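PDB 5XOM: glycosaminoglycan xylosylkinase from Hydra vulgaris, which probably phosphorylates xylose in the linkage region of glycosaminoglycan chains, as a Fam20-family kinase of the secretory pathway. Local coordinates for residues His140-Leu145 against Val292-Asn297; Phe147-Pro152 against Leu260-Asp265; Ile268-Phe271 against Asp277-His280. All blocks are in the same frame, centred on the assembly; numbering follows the deposited sequence.

Contact 1 of 3, residues His140-Leu145 against Val292-Asn297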
loop_
_atom_site.group_PDB
_atom_site.type_symbol
_atom_site.label_atom_id
_atom_site.label_comp_id
_atom_site.label_asym_id
_atom_site.label_seq_id
_atom_site.Cartn_x
_atom_site.Cartn_y
_atom_site.Cartn_z
ATOM N N HIS A 140 15.726 7.005 1.286
ATOM C CA HIS A 140 15.473 5.723 0.636
ATOM C C HIS A 140 16.103 4.569 1.397
ATOM O O HIS A 140 15.554 3.462 1.401
ATOM C CB HIS A 140 15.961 5.747 -0.807
ATOM C CG HIS A 140 15.115 6.599 -1.688
ATOM N ND1 HIS A 140 13.856 6.215 -2.096
ATOM C CD2 HIS A 140 15.325 7.828 -2.214
ATOM C CE1 HIS A 140 13.330 7.169 -2.844
ATOM N NE2 HIS A 140 14.201 8.157 -2.932
ATOM N N LEU A 141 17.240 4.793 2.052
ATOM C CA LEU A 141 17.809 3.710 2.835
ATOM C C LEU A 141 16.950 3.420 4.060
ATOM O O LEU A 141 16.868 2.272 4.504
ATOM C CB LEU A 141 19.246 4.038 3.246
ATOM C CG LEU A 141 19.840 3.040 4.230
ATOM C CD1 LEU A 141 20.266 1.806 3.449
ATOM C CD2 LEU A 141 21.022 3.616 5.002
ATOM N N ASP A 142 16.279 4.444 4.586
ATOM C CA ASP A 142 15.387 4.254 5.727
ATOM C C ASP A 142 14.220 3.338 5.366
ATOM O O ASP A 142 13.830 2.477 6.161
ATOM C CB ASP A 142 14.881 5.617 6.199
ATOM C CG ASP A 142 13.697 5.520 7.142
ATOM O OD1 ASP A 142 12.545 5.494 6.661
ATOM O OD2 ASP A 142 13.910 5.491 8.369
ATOM N N ARG A 143 13.692 3.469 4.143
ATOM C CA ARG A 143 12.656 2.548 3.677
ATOM C C ARG A 143 13.241 1.179 3.350
ATOM O O ARG A 143 12.649 0.148 3.692
ATOM C CB ARG A 143 11.948 3.138 2.460
ATOM C CG ARG A 143 11.388 4.517 2.717
ATOM C CD ARG A 143 10.518 4.991 1.577
ATOM N NE ARG A 143 9.287 4.208 1.495
ATOM C CZ ARG A 143 8.961 3.446 0.458
ATOM N NH1 ARG A 143 9.768 3.372 -0.594
ATOM N NH2 ARG A 143 7.824 2.765 0.463
ATOM N N LEU A 144 14.410 1.150 2.696
ATOM C CA LEU A 144 15.025 -0.118 2.311
ATOM C C LEU A 144 15.318 -0.993 3.529
ATOM O O LEU A 144 15.125 -2.213 3.488
ATOM C CB LEU A 144 16.307 0.144 1.512
ATOM C CG LEU A 144 17.155 -1.069 1.125
ATOM C CD1 LEU A 144 16.333 -2.014 0.263
ATOM C CD2 LEU A 144 18.428 -0.630 0.401
ATOM N N LEU A 145 15.785 -0.392 4.621
ATOM C CA LEU A 145 16.073 -1.163 5.822
ATOM C C LEU A 145 14.840 -1.431 6.674
ATOM O O LEU A 145 14.960 -2.105 7.704
ATOM C CB LEU A 145 17.126 -0.455 6.677
ATOM C CG LEU A 145 18.512 -0.222 6.083
ATOM C CD1 LEU A 145 19.314 0.712 6.984
ATOM C CD2 LEU A 145 19.232 -1.553 5.866
ATOM N N VAL A 292 11.640 7.563 17.957
ATOM C CA VAL A 292 12.676 8.474 17.477
ATOM C C VAL A 292 12.682 8.455 15.955
ATOM O O VAL A 292 12.711 7.385 15.332
ATOM C CB VAL A 292 14.048 8.070 18.039
ATOM C CG1 VAL A 292 15.146 9.032 17.559
ATOM C CG2 VAL A 292 13.999 7.979 19.557
ATOM N N ILE A 293 12.623 9.641 15.340
ATOM C CA ILE A 293 12.487 9.736 13.893
ATOM C C ILE A 293 13.821 10.147 13.294
ATOM O O ILE A 293 14.654 10.794 13.937
ATOM C CB ILE A 293 11.362 10.701 13.460
ATOM C CG1 ILE A 293 11.581 12.104 14.031
ATOM C CG2 ILE A 293 10.000 10.157 13.854
ATOM C CD1 ILE A 293 10.585 13.119 13.514
ATOM N N HIS A 294 14.020 9.759 12.035
ATOM C CA HIS A 294 15.240 10.066 11.289
ATOM C C HIS A 294 15.020 11.374 10.542
ATOM O O HIS A 294 14.802 11.426 9.327
ATOM C CB HIS A 294 15.599 8.929 10.356
ATOM C CG HIS A 294 15.906 7.637 11.099
ATOM N ND1 HIS A 294 15.823 6.384 10.489
ATOM C CD2 HIS A 294 16.299 7.429 12.385
ATOM C CE1 HIS A 294 16.149 5.471 11.375
ATOM N NE2 HIS A 294 16.437 6.079 12.521
ATOM N N LEU A 295 15.090 12.464 11.295
ATOM C CA LEU A 295 14.869 13.804 10.770
ATOM C C LEU A 295 16.198 14.557 10.759
ATOM O O LEU A 295 16.991 14.448 11.703
ATOM C CB LEU A 295 13.803 14.521 11.607
ATOM C CG LEU A 295 13.476 15.969 11.294
ATOM C CD1 LEU A 295 12.947 16.026 9.879
ATOM C CD2 LEU A 295 12.408 16.441 12.274
ATOM N N ASP A 296 16.452 15.275 9.663
ATOM C CA ASP A 296 17.721 15.944 9.392
ATOM C C ASP A 296 18.870 14.942 9.351
ATOM O O ASP A 296 19.616 14.788 10.325
ATOM C CB ASP A 296 18.009 17.035 10.432
ATOM C CG ASP A 296 19.249 17.869 10.095
ATOM O OD1 ASP A 296 19.453 18.914 10.753
ATOM O OD2 ASP A 296 20.019 17.503 9.173
ATOM N N ASN A 297 19.032 14.270 8.216
ATOM C CA ASN A 297 20.077 13.271 8.035
ATOM C C ASN A 297 21.173 13.752 7.091
ATOM O O ASN A 297 21.913 12.931 6.540
ATOM C CB ASN A 297 19.471 11.963 7.523
ATOM C CG ASN A 297 18.268 11.521 8.334
ATOM O OD1 ASN A 297 18.322 11.466 9.562
ATOM N ND2 ASN A 297 17.167 11.202 7.647
#
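A His-carboxylate hydrogen bond between D142 and H294 joins helix 132-144 to the loop that follows strand 289-292, deep inside a protein kinase-like fold. D142 stands in the last turns of the helix and turns its side chain to the loop; its CG is anti to the backbone N (chi1 166°), which carries the carboxylate out to the imidazole. H294 ND1 gives its N-H to D142 OD2 over 3.0 Å. The bond is bent, with an N-H...O angle of 141°, in part because the oxygen, though at the imidazole edge, is clearly tilted from the ring plane, and OD2 is met on its anti side. Carboxylate and ring stand almost perpendicular, 89° apart, so the two flat groups meet without stacking. OD2 also accepts the backbone N-H of R149, and two donors thus grip one buried oxygen. Aspartate suits this place because its short side chain brings a charge to both, and that charge would be expected to favour a proton on ND1. Histidine suits its own place because NE2 reaches T266 OG1 while the ring stacks on F269. With an alanine in place of H294, D142 would probably lose its imidazole partner, T266 its bond to NE2, and a gap would open beside F269. The backbone of the loop is shaped as well: H294 is the centre of an inverse gamma turn, closed by a weak bond of 3.2 Å from L295 N to I293 O. N297 ND2 then comes from above the carbonyl plane to H294 O, at 2.9 Å. By family resemblance, D296 and N297 probably occupy the place of the DFG segment of protein kinases, next to a helix that would be the counterpart of their helix C.

Contact 2 of 3, residues Phe147-Pro152 against Leu260-Asp265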
loop_
_atom_site.group_PDB
_atom_site.type_symbol
_atom_site.label_atom_id
_atom_site.label_comp_id
_atom_site.label_asym_id
_atom_site.label_seq_id
_atom_site.Cartn_x
_atom_site.Cartn_y
_atom_site.Cartn_z
ATOM N N PHE A 147 13.001 0.708 8.436
ATOM C CA PHE A 147 12.786 1.574 9.591
ATOM C C PHE A 147 11.530 2.428 9.414
ATOM O O PHE A 147 10.735 2.570 10.346
ATOM C CB PHE A 147 14.012 2.460 9.830
ATOM C CG PHE A 147 15.202 1.724 10.379
ATOM C CD1 PHE A 147 15.067 0.855 11.450
ATOM C CD2 PHE A 147 16.458 1.899 9.824
ATOM C CE1 PHE A 147 16.163 0.177 11.961
ATOM C CE2 PHE A 147 17.559 1.226 10.333
ATOM C CZ PHE A 147 17.407 0.362 11.402
ATOM N N TYR A 148 11.351 3.015 8.227
ATOM C CA TYR A 148 10.184 3.838 7.894
ATOM C C TYR A 148 10.001 5.008 8.870
ATOM O O TYR A 148 8.881 5.367 9.235
ATOM C CB TYR A 148 8.908 2.982 7.809
ATOM C CG TYR A 148 8.973 1.923 6.713
ATOM C CD1 TYR A 148 8.923 2.283 5.370
ATOM C CD2 TYR A 148 9.097 0.571 7.021
ATOM C CE1 TYR A 148 8.997 1.332 4.367
ATOM C CE2 TYR A 148 9.170 -0.390 6.019
ATOM C CZ TYR A 148 9.120 -0.003 4.699
ATOM O OH TYR A 148 9.199 -0.952 3.706
ATOM N N ARG A 149 11.111 5.640 9.263
ATOM C CA ARG A 149 11.117 6.737 10.227
ATOM C C ARG A 149 11.597 8.057 9.652
ATOM O O ARG A 149 11.865 8.988 10.428
ATOM C CB ARG A 149 11.998 6.382 11.415
ATOM C CG ARG A 149 11.561 5.129 12.019
ATOM C CD ARG A 149 12.484 4.569 13.051
ATOM N NE ARG A 149 12.111 3.173 13.145
ATOM C CZ ARG A 149 12.627 2.295 13.976
ATOM N NH1 ARG A 149 13.569 2.627 14.866
ATOM N NH2 ARG A 149 12.171 1.054 13.930
ATOM N N ALA A 150 11.779 8.143 8.341
ATOM C CA ALA A 150 12.288 9.343 7.699
ATOM C C ALA A 150 11.203 9.993 6.850
ATOM O O ALA A 150 10.517 9.289 6.100
ATOM C CB ALA A 150 13.499 9.005 6.821
ATOM N N PRO A 151 11.020 11.309 6.947
ATOM C CA PRO A 151 10.056 12.004 6.104
ATOM C C PRO A 151 10.496 11.926 4.593
ATOM O O PRO A 151 11.690 11.880 4.327
ATOM C CB PRO A 151 10.075 13.449 6.596
ATOM C CG PRO A 151 11.006 13.501 7.735
ATOM C CD PRO A 151 11.740 12.216 7.864
ATOM N N PRO A 152 9.521 11.903 3.709
ATOM C CA PRO A 152 9.857 11.854 2.260
ATOM C C PRO A 152 10.771 12.991 1.811
ATOM O O PRO A 152 10.617 14.147 2.212
ATOM C CB PRO A 152 8.480 11.942 1.589
ATOM C CG PRO A 152 7.525 11.357 2.588
ATOM C CD PRO A 152 8.132 11.493 3.974
ATOM N N LEU A 260 15.301 3.309 24.157
ATOM C CA LEU A 260 16.709 2.942 24.028
ATOM C C LEU A 260 16.939 2.045 22.817
ATOM O O LEU A 260 17.938 2.200 22.107
ATOM C CB LEU A 260 17.205 2.268 25.312
ATOM C CG LEU A 260 18.613 1.676 25.233
ATOM C CD1 LEU A 260 19.641 2.792 25.213
ATOM C CD2 LEU A 260 18.871 0.766 26.431
ATOM N N LEU A 261 16.008 1.132 22.536
ATOM C CA LEU A 261 16.139 0.336 21.320
ATOM C C LEU A 261 15.986 1.199 20.071
ATOM O O LEU A 261 16.597 0.906 19.036
ATOM C CB LEU A 261 15.124 -0.805 21.317
ATOM C CG LEU A 261 15.387 -1.922 22.325
ATOM C CD1 LEU A 261 14.308 -2.992 22.218
ATOM C CD2 LEU A 261 16.772 -2.514 22.102
ATOM N N ASP A 262 15.177 2.260 20.142
ATOM C CA ASP A 262 15.116 3.207 19.031
ATOM C C ASP A 262 16.475 3.851 18.792
ATOM O O ASP A 262 16.929 3.956 17.646
ATOM C CB ASP A 262 14.051 4.275 19.286
ATOM C CG ASP A 262 12.641 3.796 18.962
ATOM O OD1 ASP A 262 12.464 2.605 18.617
ATOM O OD2 ASP A 262 11.705 4.617 19.051
ATOM N N LEU A 263 17.141 4.298 19.862
ATOM C CA LEU A 263 18.444 4.932 19.680
ATOM C C LEU A 263 19.485 3.951 19.161
ATOM O O LEU A 263 20.408 4.352 18.442
ATOM C CB LEU A 263 18.934 5.560 20.987
ATOM C CG LEU A 263 18.107 6.700 21.584
ATOM C CD1 LEU A 263 18.739 7.194 22.877
ATOM C CD2 LEU A 263 17.946 7.844 20.590
ATOM N N ILE A 264 19.342 2.665 19.484
ATOM C CA ILE A 264 20.259 1.668 18.945
ATOM C C ILE A 264 19.977 1.431 17.462
ATOM O O ILE A 264 20.909 1.346 16.650
ATOM C CB ILE A 264 20.184 0.376 19.778
ATOM C CG1 ILE A 264 20.599 0.671 21.228
ATOM C CG2 ILE A 264 21.076 -0.693 19.179
ATOM C CD1 ILE A 264 20.490 -0.507 22.190
ATOM N N ASP A 265 18.695 1.323 17.082
ATOM C CA ASP A 265 18.322 1.314 15.667
ATOM C C ASP A 265 18.941 2.495 14.932
ATOM O O ASP A 265 19.569 2.338 13.877
ATOM C CB ASP A 265 16.798 1.373 15.502
ATOM C CG ASP A 265 16.109 0.035 15.728
ATOM O OD1 ASP A 265 16.795 -1.006 15.786
ATOM O OD2 ASP A 265 14.860 0.037 15.818
HETATM O O HOH W 1 14.380 5.213 15.985
#
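R149 reaches from the loop 147-152 to D262 and D265 on helix 259-273 and builds a buried salt-bridge network, which ties the connection between helix 132-144 and strand 153-159 to a long helix of the kinase-like C-terminal region. The tight part lies at D265. R149 NH1 donates at 3.0 Å, with an angle of 151°, to D265 OD2, which receives it on its anti lone pair, and NH2 adds a weak bond to the same oxygen at 3.4 Å. Both N-H groups go to OD2, and with the planes 51° apart this is not a side-on pairing. F147 lies against both residues, its CE1 3.8 Å from D265 CG and its CD1 3.8 Å above the centre of the guanidinium plane of R149. The rim of the F147 ring, at CD1, thus leans onto the guanidinium face; a phenylalanine suits the spot because it covers that face with carbon and leaves the N-H groups to the carboxylates. The R149 chain runs extended from CG to NE, and its NE, bonded to F147 O at 3.2 Å, helps fix the guanidinium. R322 also pairs with D265 OD2, and T325 OG1 bonds OD1, so both oxygens of the buried carboxylate have partners. Towards D262 the packing is looser. D262 OD1 is 3.9 Å from R149 NH1, well out of the guanidinium plane, so that the attraction is one of charge without an N-H aimed at it; R60 and R322 are the other cationic partners of D262. Here a water links the two segments, accepting from R149 NH1 at 2.9 Å and donating to D262 O at 3.3 Å.

Contact 3 of 3, residues Ile268-Phe271 against Asp277-His280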
loop_
_atom_site.group_PDB
_atom_site.type_symbol
_atom_site.label_atom_id
_atom_site.label_comp_id
_atom_site.label_asym_id
_atom_site.label_seq_id
_atom_site.Cartn_x
_atom_site.Cartn_y
_atom_site.Cartn_z
ATOM N N ILE A 268 22.682 2.477 14.295
ATOM C CA ILE A 268 23.039 1.643 13.153
ATOM C C ILE A 268 22.789 2.397 11.853
ATOM O O ILE A 268 23.629 2.403 10.944
ATOM C CB ILE A 268 22.253 0.320 13.197
ATOM C CG1 ILE A 268 22.764 -0.566 14.335
ATOM C CG2 ILE A 268 22.324 -0.408 11.856
ATOM C CD1 ILE A 268 21.856 -1.737 14.642
ATOM N N PHE A 269 21.629 3.051 11.751
ATOM C CA PHE A 269 21.309 3.823 10.557
ATOM C C PHE A 269 22.294 4.973 10.372
ATOM O O PHE A 269 22.791 5.203 9.265
ATOM C CB PHE A 269 19.868 4.325 10.664
ATOM C CG PHE A 269 19.457 5.310 9.597
ATOM C CD1 PHE A 269 19.071 4.870 8.338
ATOM C CD2 PHE A 269 19.390 6.670 9.877
ATOM C CE1 PHE A 269 18.664 5.763 7.362
ATOM C CE2 PHE A 269 18.975 7.581 8.900
ATOM C CZ PHE A 269 18.612 7.118 7.639
ATOM N N ASP A 270 22.613 5.685 11.456
ATOM C CA ASP A 270 23.564 6.789 11.361
ATOM C C ASP A 270 24.967 6.301 11.030
ATOM O O ASP A 270 25.719 6.996 10.333
ATOM C CB ASP A 270 23.571 7.593 12.661
ATOM C CG ASP A 270 22.402 8.563 12.752
ATOM O OD1 ASP A 270 21.869 8.964 11.686
ATOM O OD2 ASP A 270 22.014 8.931 13.879
ATOM N N PHE A 271 25.336 5.123 11.530
ATOM C CA PHE A 271 26.652 4.568 11.231
ATOM C C PHE A 271 26.782 4.221 9.755
ATOM O O PHE A 271 27.841 4.449 9.156
ATOM C CB PHE A 271 26.921 3.344 12.101
ATOM C CG PHE A 271 28.146 2.568 11.694
ATOM C CD1 PHE A 271 29.420 3.083 11.888
ATOM C CD2 PHE A 271 28.019 1.340 11.073
ATOM C CE1 PHE A 271 30.549 2.355 11.496
ATOM C CE2 PHE A 271 29.139 0.621 10.677
ATOM C CZ PHE A 271 30.397 1.124 10.887
ATOM N N ASP A 277 26.523 13.357 13.811
ATOM C CA ASP A 277 26.129 14.678 14.280
ATOM C C ASP A 277 24.720 14.701 14.872
ATOM O O ASP A 277 24.127 15.775 15.000
ATOM C CB ASP A 277 26.229 15.665 13.111
ATOM C CG ASP A 277 26.273 17.117 13.556
ATOM O OD1 ASP A 277 27.106 17.458 14.425
ATOM O OD2 ASP A 277 25.478 17.923 13.027
ATOM N N ARG A 278 24.191 13.555 15.302
ATOM C CA ARG A 278 22.890 13.545 15.971
ATOM C C ARG A 278 23.085 13.742 17.479
ATOM O O ARG A 278 22.877 12.847 18.298
ATOM C CB ARG A 278 22.129 12.264 15.650
ATOM C CG ARG A 278 20.618 12.403 15.844
ATOM C CD ARG A 278 19.852 11.153 15.430
ATOM N NE ARG A 278 20.117 10.764 14.046
ATOM C CZ ARG A 278 19.454 11.234 12.993
ATOM N NH1 ARG A 278 18.483 12.120 13.160
ATOM N NH2 ARG A 278 19.761 10.816 11.771
ATOM N N HIS A 279 23.490 14.965 17.837
ATOM C CA HIS A 279 23.735 15.284 19.241
ATOM C C HIS A 279 22.438 15.469 20.020
ATOM O O HIS A 279 22.401 15.203 21.228
ATOM C CB HIS A 279 24.618 16.533 19.353
ATOM C CG HIS A 279 24.155 17.685 18.514
ATOM N ND1 HIS A 279 23.053 18.446 18.836
ATOM C CD2 HIS A 279 24.652 18.208 17.367
ATOM C CE1 HIS A 279 22.886 19.385 17.920
ATOM N NE2 HIS A 279 23.843 19.263 17.018
ATOM N N HIS A 280 21.376 15.915 19.354
ATOM C CA HIS A 280 20.024 15.892 19.895
ATOM C C HIS A 280 19.156 15.043 18.979
ATOM O O HIS A 280 19.250 15.152 17.755
ATOM C CB HIS A 280 19.424 17.302 20.000
ATOM C CG HIS A 280 20.004 18.130 21.101
ATOM N ND1 HIS A 280 21.296 18.609 21.073
ATOM C CD2 HIS A 280 19.465 18.569 22.263
ATOM C CE1 HIS A 280 21.529 19.305 22.170
ATOM N NE2 HIS A 280 20.435 19.295 22.910
#
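R278 and D270 bury most of the surface, in a side-on salt bridge that folds the loop after helix 259-273 back onto the helix itself. The guanidinium presents its NE and NH2 edge to the carboxylate: R278 NE donates to D270 OD2 at 2.6 Å and R278 NH2 to D270 OD1 at 2.8 Å. Both bonds are nearly straight, at 170° and 171°, and each meets a syn lone pair of a D270 oxygen. The two flat groups are nearly coplanar, 4° apart, which fixes the rotation of both. A bend at chi3 turns the guanidinium from the line of the R278 chain so that this edge faces the helix. Aspartate suits the helix side because its two oxygens match the spacing of NE and NH2. Arginine suits the loop because one plane of N-H groups can serve several acceptors: NH2 also bonds N297 OD1, and NH1 bonds the backbone O of L295. F269 adds a looser contact, the edge of its ring at CE2 lying 4.4 Å from R278 NH2. R278 is the centre of an inverse gamma turn, with H279 N in a weak bond to D277 O. This D277-R278-H279 run probably corresponds to the catalytic loop of protein kinases, and the salt bridge sets its arginine against the helix that leads into it. The contact is bordered by helix 132-144, where F269 packs on A138 and L141, by helix 358-382 on the side of F271, and by strand 221-224, touched by H280 at the start of strand 280-286.

All three contacts are buried, contact 1 being nearest the middle of the chain, its centre about 5 Å from the chain centre, and contact 3 being the one with a partly exposed partner, R278. Contacts 2 and 3 share helix 259-273, using successive parts of it, while contact 1 attaches helix 132-144 to the loop 292-297. Their chemistry differs accordingly: one imidazole-carboxylate bond in contact 1, a water-assisted charge network in contact 2, and a coplanar two-bond ion pair in contact 3. They touch one another: the backbone N of H294 meets the O of R149, F147 packs on F269, and R278 reaches L295 and N297, so the three sites are continuous.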